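Local coordinates for protein glucoamylase (Thermoanaerobacterium thermosaccharolyticum, PDB 1LF6) that probably hydrolyses terminal alpha-1,4-linked glucose units from the non-reducing ends of glucan chains, releasing beta-D-glucose, as a family 15 glycoside hydrolase, at residues I134-F139 against E243-L248; Y107-T112 against K122-D127. All blocks are in the same frame, centred on the assembly; numbering follows the deposited sequence.

Contact 1 of 2, residues I134-F139 against E243-L248; sequences IMKAKF and EFEIVL
Met135 and Ile246 sit opposite each other as a hydrogen-bonded pair of two antiparallel strands in the beta-sandwich of the N-terminal domain. Their backbones exchange two bonds, and the one from Ile246 N to Met135 O is nearly straight (172° at the hydrogen). Ala137 and Phe244 form the next such pair. The face of Met135, Ala137, Phe244 and Ile246 packs closely. The Met135 chain is extended to SD and bends at chi3 (64°), which brings CE to 3.7 Å from Ile246 CB. The two side chains lie side by side and point the same way. Phe244 CZ lies 4.1 Å from Ala137 CB. Phe77 and Leu151, on strands of the second sheet, cover parts of this face. The face of Lys136, Lys138, Glu243 and Glu245 is partly exposed, though Ile134 and Val247 on it are buried. Lys136 and Glu243 both reach out extended and cross obliquely. Glu243 OE1 lies beside the Lys136 methylene, 3.0 Å from CE, and the salt bridge from Lys136 NZ to Glu243 OE1 is long at 3.6 Å. Lys136 also makes a cation-pi contact with Tyr269. Glu243 CG packs 3.8 Å from Lys138 CB. An alanine at Glu243 would probably leave the Lys136 ammonium without this carboxylate and open a gap beside Lys138 CB where CG packs. Back on the face of Met135 and Ile246, Ala137 O lies 3.6 Å above the plane of the Phe244 ring, displaced toward its rim, while accepting the bond from Phe244 N.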
loop_
_atom_site.group_PDB
_atom_site.type_symbol
_atom_site.label_atom_id
_atom_site.label_comp_id
_atom_site.label_asym_id
_atom_site.label_seq_id
_atom_site.Cartn_x
_atom_site.Cartn_y
_atom_site.Cartn_z
ATOM N N ILE A 134 14.110 -9.332 11.968
ATOM C CA ILE A 134 14.172 -10.125 13.185
ATOM C C ILE A 134 12.811 -10.621 13.642
ATOM O O ILE A 134 11.824 -9.894 13.579
ATOM C CB ILE A 134 14.788 -9.295 14.328
ATOM C CG1 ILE A 134 16.160 -8.774 13.904
ATOM C CG2 ILE A 134 14.888 -10.138 15.587
ATOM C CD1 ILE A 134 16.690 -7.647 14.765
ATOM N N MET A 135 12.767 -11.864 14.100
ATOM C CA MET A 135 11.538 -12.446 14.611
ATOM C C MET A 135 11.837 -13.305 15.823
ATOM O O MET A 135 12.429 -14.378 15.704
ATOM C CB MET A 135 10.829 -13.322 13.571
ATOM C CG MET A 135 9.642 -14.085 14.173
ATOM S SD MET A 135 8.832 -15.269 13.079
ATOM C CE MET A 135 10.178 -16.446 12.814
ATOM N N LYS A 136 11.441 -12.827 16.995
ATOM C CA LYS A 136 11.632 -13.609 18.203
ATOM C C LYS A 136 10.351 -14.415 18.312
ATOM O O LYS A 136 9.258 -13.889 18.098
ATOM C CB LYS A 136 11.792 -12.707 19.428
ATOM C CG LYS A 136 12.058 -13.474 20.721
ATOM C CD LYS A 136 12.552 -12.544 21.816
ATOM C CE LYS A 136 13.056 -13.314 23.024
ATOM N NZ LYS A 136 13.607 -12.404 24.073
ATOM N N ALA A 137 10.481 -15.697 18.622
ATOM C CA ALA A 137 9.312 -16.548 18.739
ATOM C C ALA A 137 9.456 -17.502 19.908
ATOM O O ALA A 137 10.566 -17.849 20.309
ATOM C CB ALA A 137 9.108 -17.332 17.448
ATOM N N LYS A 138 8.317 -17.910 20.455
ATOM C CA LYS A 138 8.279 -18.846 21.563
ATOM C C LYS A 138 7.101 -19.781 21.330
ATOM O O LYS A 138 6.017 -19.345 20.935
ATOM C CB LYS A 138 8.106 -18.116 22.899
ATOM C CG LYS A 138 6.757 -17.436 23.083
ATOM C CD LYS A 138 6.579 -16.924 24.512
ATOM C CE LYS A 138 5.238 -16.215 24.678
ATOM N NZ LYS A 138 5.018 -15.695 26.061
ATOM N N PHE A 139 7.325 -21.069 21.560
ATOM C CA PHE A 139 6.287 -22.067 21.372
ATOM C C PHE A 139 5.745 -22.519 22.715
ATOM O O PHE A 139 6.507 -22.733 23.657
ATOM C CB PHE A 139 6.852 -23.262 20.600
ATOM C CG PHE A 139 5.866 -24.374 20.393
ATOM C CD1 PHE A 139 5.738 -25.395 21.331
ATOM C CD2 PHE A 139 5.052 -24.394 19.266
ATOM C CE1 PHE A 139 4.814 -26.419 21.151
ATOM C CE2 PHE A 139 4.123 -25.411 19.075
ATOM C CZ PHE A 139 4.003 -26.428 20.021
ATOM N N GLU A 243 11.912 -20.777 23.232
ATOM C CA GLU A 243 11.939 -19.387 22.787
ATOM C C GLU A 243 13.262 -19.134 22.071
ATOM O O GLU A 243 14.331 -19.441 22.602
ATOM C CB GLU A 243 11.796 -18.445 23.983
ATOM C CG GLU A 243 11.675 -16.974 23.606
ATOM C CD GLU A 243 11.143 -16.125 24.748
ATOM O OE1 GLU A 243 11.016 -14.899 24.564
ATOM O OE2 GLU A 243 10.852 -16.682 25.827
ATOM N N PHE A 244 13.188 -18.564 20.873
ATOM C CA PHE A 244 14.382 -18.329 20.067
ATOM C C PHE A 244 14.263 -17.110 19.155
ATOM O O PHE A 244 13.202 -16.502 19.047
ATOM C CB PHE A 244 14.646 -19.563 19.212
ATOM C CG PHE A 244 13.422 -20.056 18.491
ATOM C CD1 PHE A 244 12.447 -20.777 19.170
ATOM C CD2 PHE A 244 13.216 -19.746 17.149
ATOM C CE1 PHE A 244 11.279 -21.183 18.525
ATOM C CE2 PHE A 244 12.049 -20.148 16.495
ATOM C CZ PHE A 244 11.080 -20.866 17.184
ATOM N N GLU A 245 15.362 -16.774 18.487
ATOM C CA GLU A 245 15.396 -15.629 17.589
ATOM C C GLU A 245 15.759 -16.034 16.161
ATOM O O GLU A 245 16.804 -16.646 15.927
ATOM C CB GLU A 245 16.418 -14.606 18.087
ATOM C CG GLU A 245 16.213 -14.170 19.525
ATOM C CD GLU A 245 17.281 -13.200 20.004
ATOM O OE1 GLU A 245 17.227 -12.797 21.185
ATOM O OE2 GLU A 245 18.172 -12.842 19.202
ATOM N N ILE A 246 14.894 -15.690 15.210
ATOM C CA ILE A 246 15.143 -15.996 13.806
ATOM C C ILE A 246 15.561 -14.703 13.113
ATOM O O ILE A 246 14.899 -13.670 13.254
ATOM C CB ILE A 246 13.878 -16.576 13.119
ATOM C CG1 ILE A 246 13.522 -17.926 13.748
ATOM C CG2 ILE A 246 14.120 -16.749 11.618
ATOM C CD1 ILE A 246 14.626 -18.973 13.640
ATOM N N VAL A 247 16.668 -14.754 12.380
ATOM C CA VAL A 247 17.162 -13.575 11.684
ATOM C C VAL A 247 17.342 -13.813 10.189
ATOM O O VAL A 247 17.937 -14.807 9.774
ATOM C CB VAL A 247 18.516 -13.099 12.275
ATOM C CG1 VAL A 247 19.018 -11.873 11.521
ATOM C CG2 VAL A 247 18.354 -12.780 13.754
ATOM N N LEU A 248 16.816 -12.889 9.387
ATOM C CA LEU A 248 16.933 -12.961 7.937
ATOM C C LEU A 248 17.668 -11.715 7.468
ATOM O O LEU A 248 17.179 -10.591 7.628
ATOM C CB LEU A 248 15.553 -13.021 7.282
ATOM C CG LEU A 248 15.538 -12.986 5.749
ATOM C CD1 LEU A 248 16.184 -14.243 5.187
ATOM C CD2 LEU A 248 14.096 -12.860 5.262
#

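Contact 2 of 2, residues Y107-T112 against K122-D127; sequences YKLVNT and KDIFTD
Tyr107 and Leu109 pair with Ile124 and Lys122 through four backbone hydrogen bonds, and the short strands run antiparallel at 150° with 4.7 Å between axes. Lys108 and Asp123 form the non-hydrogen-bonded pair between them. Lys122 O accepts from Leu109 N and also meets Lys108 CA at 3.1 Å in a CA-H...O contact. On the face of Tyr107, Leu109, Lys122 and Ile124 the methyl tips touch: Leu109 CD1 lies 3.9 Å from Ile124 CD1, and the two side chains cross at a slant. Leu54, from the facing sheet, touches both Ile124 and Tyr107. The Tyr107 ring turns away from the partner strand, and its OH bonds to Val40 O. The two strands are the arms of a beta hairpin at residues 107-126, part of the large antiparallel sheet of the N-terminal domain. Lys122 is buried and runs fully extended beyond CG. Asn111 ND2 comes to 3.9 Å from Lys122 NZ; both are donors and do not bond to each other. Two outside groups join these nitrogens: Glu89 takes a salt bridge from Lys122 and a hydrogen bond from Asn111, and Gly57 O accepts from both. The Glu89 carboxylate is likely to offset the buried ammonium charge. On the opposite face, Lys108 and Asp123 lie side by side, pointing the same way. Lys108 CG is 4.1 Å from Asp123 OD1, but the charged ends do not meet. Asp123 OD2 instead forms a salt bridge with Lys273 of helix 269-284.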
loop_
_atom_site.group_PDB
_atom_site.type_symbol
_atom_site.label_atom_id
_atom_site.label_comp_id
_atom_site.label_asym_id
_atom_site.label_seq_id
_atom_site.Cartn_x
_atom_site.Cartn_y
_atom_site.Cartn_z
ATOM N N TYR A 107 5.674 -5.232 15.706
ATOM C CA TYR A 107 4.499 -6.046 15.985
ATOM C C TYR A 107 4.693 -7.306 16.811
ATOM O O TYR A 107 5.749 -7.945 16.796
ATOM C CB TYR A 107 3.833 -6.456 14.668
ATOM C CG TYR A 107 3.428 -5.303 13.783
ATOM C CD1 TYR A 107 2.114 -4.840 13.762
ATOM C CD2 TYR A 107 4.356 -4.690 12.946
ATOM C CE1 TYR A 107 1.734 -3.796 12.922
ATOM C CE2 TYR A 107 3.990 -3.646 12.105
ATOM C CZ TYR A 107 2.678 -3.206 12.097
ATOM O OH TYR A 107 2.319 -2.168 11.265
ATOM N N LYS A 108 3.621 -7.654 17.514
ATOM C CA LYS A 108 3.557 -8.847 18.332
ATOM C C LYS A 108 2.392 -9.655 17.779
ATOM O O LYS A 108 1.291 -9.131 17.592
ATOM C CB LYS A 108 3.280 -8.498 19.796
ATOM C CG LYS A 108 3.106 -9.721 20.690
ATOM C CD LYS A 108 2.762 -9.319 22.120
ATOM C CE LYS A 108 2.574 -10.536 22.998
ATOM N NZ LYS A 108 2.167 -10.155 24.380
ATOM N N LEU A 109 2.642 -10.924 17.497
ATOM C CA LEU A 109 1.600 -11.799 16.971
ATOM C C LEU A 109 1.398 -12.978 17.910
ATOM O O LEU A 109 2.360 -13.578 18.388
ATOM C CB LEU A 109 1.990 -12.320 15.585
ATOM C CG LEU A 109 1.980 -11.334 14.413
ATOM C CD1 LEU A 109 2.682 -11.958 13.211
ATOM C CD2 LEU A 109 0.551 -10.967 14.075
ATOM N N VAL A 110 0.143 -13.296 18.182
ATOM C CA VAL A 110 -0.177 -14.426 19.033
ATOM C C VAL A 110 -1.069 -15.333 18.210
ATOM O O VAL A 110 -2.216 -14.992 17.925
ATOM C CB VAL A 110 -0.930 -13.995 20.312
ATOM C CG1 VAL A 110 -1.280 -15.220 21.150
ATOM C CG2 VAL A 110 -0.070 -13.044 21.121
ATOM N N ASN A 111 -0.528 -16.477 17.804
ATOM C CA ASN A 111 -1.287 -17.433 17.005
ATOM C C ASN A 111 -1.690 -18.617 17.867
ATOM O O ASN A 111 -0.837 -19.351 18.372
ATOM C CB ASN A 111 -0.454 -17.907 15.810
ATOM C CG ASN A 111 -0.000 -16.758 14.930
ATOM O OD1 ASN A 111 -0.635 -15.706 14.894
ATOM N ND2 ASN A 111 1.096 -16.957 14.210
ATOM N N THR A 112 -2.997 -18.788 18.032
ATOM C CA THR A 112 -3.534 -19.867 18.846
ATOM C C THR A 112 -4.188 -20.950 18.002
ATOM O O THR A 112 -5.185 -20.705 17.319
ATOM C CB THR A 112 -4.580 -19.339 19.851
ATOM O OG1 THR A 112 -3.978 -18.347 20.690
ATOM C CG2 THR A 112 -5.104 -20.467 20.720
ATOM N N LYS A 122 5.038 -14.103 18.512
ATOM C CA LYS A 122 6.140 -13.507 17.769
ATOM C C LYS A 122 6.353 -12.018 18.028
ATOM O O LYS A 122 5.427 -11.287 18.364
ATOM C CB LYS A 122 5.926 -13.715 16.265
ATOM C CG LYS A 122 5.615 -15.148 15.851
ATOM C CD LYS A 122 5.228 -15.212 14.374
ATOM C CE LYS A 122 4.968 -16.640 13.921
ATOM N NZ LYS A 122 4.554 -16.704 12.486
ATOM N N ASP A 123 7.597 -11.590 17.856
ATOM C CA ASP A 123 8.002 -10.199 18.012
ATOM C C ASP A 123 8.752 -9.934 16.722
ATOM O O ASP A 123 9.797 -10.542 16.479
ATOM C CB ASP A 123 8.943 -10.042 19.211
ATOM C CG ASP A 123 8.204 -9.965 20.527
ATOM O OD1 ASP A 123 7.100 -10.541 20.612
ATOM O OD2 ASP A 123 8.725 -9.335 21.484
ATOM N N ILE A 124 8.219 -9.038 15.897
ATOM C CA ILE A 124 8.829 -8.749 14.606
ATOM C C ILE A 124 9.164 -7.282 14.367
ATOM O O ILE A 124 8.353 -6.396 14.628
ATOM C CB ILE A 124 7.904 -9.240 13.469
ATOM C CG1 ILE A 124 7.603 -10.731 13.672
ATOM C CG2 ILE A 124 8.556 -8.998 12.106
ATOM C CD1 ILE A 124 6.507 -11.267 12.775
ATOM N N PHE A 125 10.367 -7.047 13.848
ATOM C CA PHE A 125 10.857 -5.708 13.539
ATOM C C PHE A 125 12.187 -5.860 12.813
ATOM O O PHE A 125 12.627 -6.976 12.554
ATOM C CB PHE A 125 11.037 -4.891 14.824
ATOM C CG PHE A 125 12.039 -5.473 15.779
ATOM C CD1 PHE A 125 13.372 -5.069 15.745
ATOM C CD2 PHE A 125 11.656 -6.440 16.705
ATOM C CE1 PHE A 125 14.306 -5.622 16.620
ATOM C CE2 PHE A 125 12.581 -6.997 17.579
ATOM C CZ PHE A 125 13.910 -6.588 17.539
ATOM N N THR A 126 12.830 -4.749 12.480
ATOM C CA THR A 126 14.103 -4.826 11.776
ATOM C C THR A 126 15.256 -4.207 12.558
ATOM O O THR A 126 15.047 -3.519 13.557
ATOM C CB THR A 126 14.018 -4.140 10.403
ATOM O OG1 THR A 126 13.622 -2.775 10.572
ATOM C CG2 THR A 126 13.007 -4.856 9.515
ATOM N N ASP A 127 16.470 -4.467 12.087
ATOM C CA ASP A 127 17.684 -3.950 12.698
ATOM C C ASP A 127 17.902 -2.548 12.142
ATOM O O ASP A 127 18.139 -2.378 10.947
ATOM C CB ASP A 127 18.861 -4.870 12.341
ATOM C CG ASP A 127 20.154 -4.500 13.067
ATOM O OD1 ASP A 127 21.009 -5.395 13.230
ATOM O OD2 ASP A 127 20.319 -3.328 13.459
#

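Overall arrangement
Contacts 1 and 2 belong to one antiparallel sheet, and their centres are about 9 Å apart. Strands 118-126 and 132-141 are neighbours in the sheet and consecutive in the chain. Ile134 N to Phe125 O and Asp123 N to Lys136 O, both 2.8 Å, are probable hydrogen bonds that join them. Contact 2 is local, the two arms of a hairpin, whereas contact 1 pairs strands more than 100 residues apart. Contact 2 is buried and contact 1 partly so. Contact 1 keeps its inward face apolar and has a salt bridge between its segments on the other face. Contact 2 places a lysine and an asparagine on its inward face, and their polar partners lie outside its segments.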